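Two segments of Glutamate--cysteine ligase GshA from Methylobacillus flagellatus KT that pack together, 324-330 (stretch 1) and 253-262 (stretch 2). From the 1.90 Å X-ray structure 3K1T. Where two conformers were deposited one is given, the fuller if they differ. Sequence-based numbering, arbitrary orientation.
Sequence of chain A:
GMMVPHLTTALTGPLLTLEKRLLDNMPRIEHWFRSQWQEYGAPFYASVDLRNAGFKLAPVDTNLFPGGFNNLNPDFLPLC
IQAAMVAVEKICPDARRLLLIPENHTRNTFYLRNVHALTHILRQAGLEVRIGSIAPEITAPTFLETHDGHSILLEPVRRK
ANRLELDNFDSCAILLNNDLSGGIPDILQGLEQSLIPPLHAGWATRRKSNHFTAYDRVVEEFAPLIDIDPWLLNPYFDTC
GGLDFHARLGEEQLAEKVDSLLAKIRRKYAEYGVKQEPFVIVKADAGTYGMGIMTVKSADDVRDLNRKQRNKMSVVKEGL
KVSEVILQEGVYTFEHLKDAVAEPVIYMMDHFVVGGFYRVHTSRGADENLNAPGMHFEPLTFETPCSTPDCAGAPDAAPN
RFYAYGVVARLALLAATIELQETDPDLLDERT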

# COMPACT_ATOMS: atom_id res chain seq x y z
N GLU A 324 39.62 3.53 7.81
CA GLU A 324 39.45 2.80 6.57
C GLU A 324 39.33 3.84 5.48
O GLU A 324 38.78 4.91 5.70
CB GLU A 324 38.16 1.95 6.56
CG GLU A 324 38.03 1.04 5.30
CD GLU A 324 36.79 0.10 5.33
OE1 GLU A 324 35.66 0.55 5.67
OE2 GLU A 324 36.96 -1.08 5.00
N VAL A 325 39.87 3.50 4.32
CA VAL A 325 39.69 4.33 3.10
C VAL A 325 39.01 3.43 2.08
O VAL A 325 39.52 2.35 1.79
CB VAL A 325 41.02 4.88 2.55
CG1 VAL A 325 40.80 5.68 1.27
CG2 VAL A 325 41.79 5.75 3.62
N ILE A 326 37.87 3.89 1.58
CA ILE A 326 37.12 3.17 0.56
C ILE A 326 37.29 3.90 -0.76
O ILE A 326 37.14 5.13 -0.82
CB ILE A 326 35.59 3.07 0.92
CG1 ILE A 326 35.41 2.37 2.27
CG2 ILE A 326 34.82 2.28 -0.19
CD1 ILE A 326 34.13 2.69 3.01
N LEU A 327 37.65 3.15 -1.80
CA LEU A 327 37.79 3.67 -3.14
C LEU A 327 36.66 3.09 -3.97
O LEU A 327 36.52 1.88 -4.04
CB LEU A 327 39.14 3.25 -3.72
CG LEU A 327 40.34 3.80 -2.96
CD1 LEU A 327 40.73 2.87 -1.82
CD2 LEU A 327 41.53 4.03 -3.93
N GLN A 328 35.84 3.94 -4.57
CA GLN A 328 34.72 3.44 -5.37
C GLN A 328 34.76 4.02 -6.79
O GLN A 328 35.03 5.19 -6.98
CB GLN A 328 33.38 3.78 -4.70
CG GLN A 328 32.18 3.04 -5.35
CD GLN A 328 30.83 3.47 -4.80
OE1 GLN A 328 30.60 4.65 -4.53
NE2 GLN A 328 29.94 2.48 -4.60
N GLU A 329 34.46 3.18 -7.77
CA GLU A 329 34.18 3.62 -9.13
C GLU A 329 33.10 4.71 -9.10
O GLU A 329 32.02 4.49 -8.54
CB GLU A 329 33.70 2.43 -9.96
CG GLU A 329 33.04 2.80 -11.31
CD GLU A 329 32.41 1.61 -12.02
OE1 GLU A 329 32.76 0.44 -11.70
OE2 GLU A 329 31.58 1.87 -12.94
N GLY A 330 33.41 5.86 -9.65
CA GLY A 330 32.44 6.95 -9.80
C GLY A 330 31.49 6.63 -10.95
O GLY A 330 31.91 6.03 -11.94
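Stretch 2, residues 253-262: QLAEKVDSLL

Residues 253-262 form a helical segment that lies nearly parallel to the strand that includes Val325 and Leu327, and the two are held together by a small, largely apolar contact without hydrogen bonds, centred on Leu327. The helix begins before Gln253 and runs on past Leu262; within the segment its backbone is regular, with i to i-4 hydrogen bonds from Lys257 N to Gln253 O (3.2 Å), Val258 N to Leu254 O (2.9 Å) and Leu261 N to Lys257 O (3.0 Å) among them. Its axis runs in the same N-to-C sense as the strand, with a signed crossing angle of -21° and a closest approach between axes of 9.2 Å.

The shallow angle lets the two elements keep in step over several residues. Val325 CA lies 8.8 Å from Leu254 CA, Leu327 CA lies 7.3 Å from Val258 CA, and Glu329 CA lies 7.2 Å from Leu261 CA, so the backbones are somewhat closer at the C-terminal end of the contact. Alternation along the extended strand turns the CA-to-CB bonds of Val325 and Leu327 toward the helix, whereas that of Gln328 points away and Ile326 remains out of reach. On the helix, Leu254, Lys257, Val258 and Leu261 follow the three- and four-residue spacing that brings successive turns to the same face.

Leu327 has the largest covered area of any residue in either segment. With chi1 in m and chi2 in p, its CD2 lies 3.3 Å from Val258 CG2, short for two methyl groups; Leu327 was deposited in two conformers, and this distance belongs to the one given. The same methyl lies 4.0 Å from Leu254 CD1 and 4.2 Å from Lys257 CB. Lys257 thus contributes the base of its side chain; although its CA-to-CB bond points toward the strand, the end leads away, and its NZ is hydrogen-bonded elsewhere in the structure.

Before and after this centre, two leucines with the same t, p rotamer extend the packing. The CA-to-CB bond of Leu254 points sideways, but the end of the side chain comes nearer the strand, placing CD1 4.1 Å from Val325 CG1. One turn beyond Lys257, the CA-to-CB bond of Leu261 points toward the strand, and its CD2 sits 3.8 Å from Leu327 CB. That methyl also rests on the strand backbone, 3.7 Å from Leu327 O and 4.0 Å from Glu329 N. The 288 Å² buried in total, both sides summed, comes mostly from Leu327, Leu261 and Leu254.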

# COMPACT_ATOMS: atom_id res chain seq x y z
N GLN A 253 50.79 3.08 -1.52
CA GLN A 253 49.70 2.12 -1.27
C GLN A 253 48.40 2.64 -1.89
O GLN A 253 47.76 1.97 -2.68
CB GLN A 253 49.50 1.98 0.27
CG GLN A 253 48.16 1.39 0.74
CD GLN A 253 48.31 -0.05 1.19
OE1 GLN A 253 49.05 -0.84 0.55
NE2 GLN A 253 47.67 -0.39 2.34
N LEU A 254 48.05 3.87 -1.55
CA LEU A 254 46.81 4.47 -2.05
C LEU A 254 46.85 4.65 -3.59
O LEU A 254 45.88 4.31 -4.27
CB LEU A 254 46.56 5.80 -1.37
CG LEU A 254 45.20 6.46 -1.59
CD1 LEU A 254 44.04 5.55 -1.26
CD2 LEU A 254 45.10 7.76 -0.76
N ALA A 255 47.96 5.17 -4.10
CA ALA A 255 48.15 5.41 -5.53
C ALA A 255 48.00 4.12 -6.32
O ALA A 255 47.38 4.12 -7.41
CB ALA A 255 49.54 6.08 -5.83
N GLU A 256 48.55 3.03 -5.80
CA GLU A 256 48.52 1.75 -6.50
C GLU A 256 47.08 1.26 -6.57
O GLU A 256 46.66 0.70 -7.57
CB GLU A 256 49.38 0.69 -5.80
CG GLU A 256 50.90 0.89 -5.97
CD GLU A 256 51.79 0.13 -4.95
OE1 GLU A 256 51.28 -0.52 -3.97
OE2 GLU A 256 53.03 0.19 -5.15
N LYS A 257 46.34 1.43 -5.49
CA LYS A 257 44.95 0.99 -5.48
C LYS A 257 44.07 1.83 -6.40
O LYS A 257 43.18 1.29 -7.05
CB LYS A 257 44.39 0.94 -4.08
CG LYS A 257 44.97 -0.27 -3.31
CD LYS A 257 44.59 -0.21 -1.88
CE LYS A 257 45.33 -1.30 -1.09
NZ LYS A 257 44.56 -2.52 -1.21
N VAL A 258 44.34 3.13 -6.47
CA VAL A 258 43.64 4.01 -7.42
C VAL A 258 43.92 3.56 -8.84
O VAL A 258 42.99 3.43 -9.63
CB VAL A 258 43.95 5.50 -7.19
CG1 VAL A 258 43.43 6.39 -8.39
CG2 VAL A 258 43.40 5.94 -5.84
N ASP A 259 45.19 3.28 -9.15
CA ASP A 259 45.58 2.88 -10.49
C ASP A 259 44.88 1.58 -10.89
O ASP A 259 44.37 1.46 -12.00
CB ASP A 259 47.10 2.72 -10.56
CG ASP A 259 47.63 2.68 -11.97
OD1 ASP A 259 47.68 3.75 -12.61
OD2 ASP A 259 47.98 1.58 -12.44
N SER A 260 44.84 0.63 -9.97
CA SER A 260 44.25 -0.68 -10.25
C SER A 260 42.74 -0.57 -10.48
O SER A 260 42.17 -1.24 -11.36
CB SER A 260 44.55 -1.63 -9.09
OG SER A 260 44.02 -2.91 -9.35
N LEU A 261 42.08 0.26 -9.69
CA LEU A 261 40.63 0.47 -9.86
C LEU A 261 40.31 1.17 -11.19
O LEU A 261 39.42 0.73 -11.93
CB LEU A 261 40.09 1.23 -8.66
CG LEU A 261 38.61 1.50 -8.61
CD1 LEU A 261 37.79 0.19 -8.76
CD2 LEU A 261 38.29 2.23 -7.27
N LEU A 262 41.03 2.24 -11.49
CA LEU A 262 40.90 2.93 -12.78
C LEU A 262 41.07 1.98 -13.94
O LEU A 262 40.34 2.07 -14.92
CB LEU A 262 41.88 4.09 -12.89
CG LEU A 262 41.59 5.30 -12.00
CD1 LEU A 262 42.81 6.25 -11.99
CD2 LEU A 262 40.31 6.07 -12.42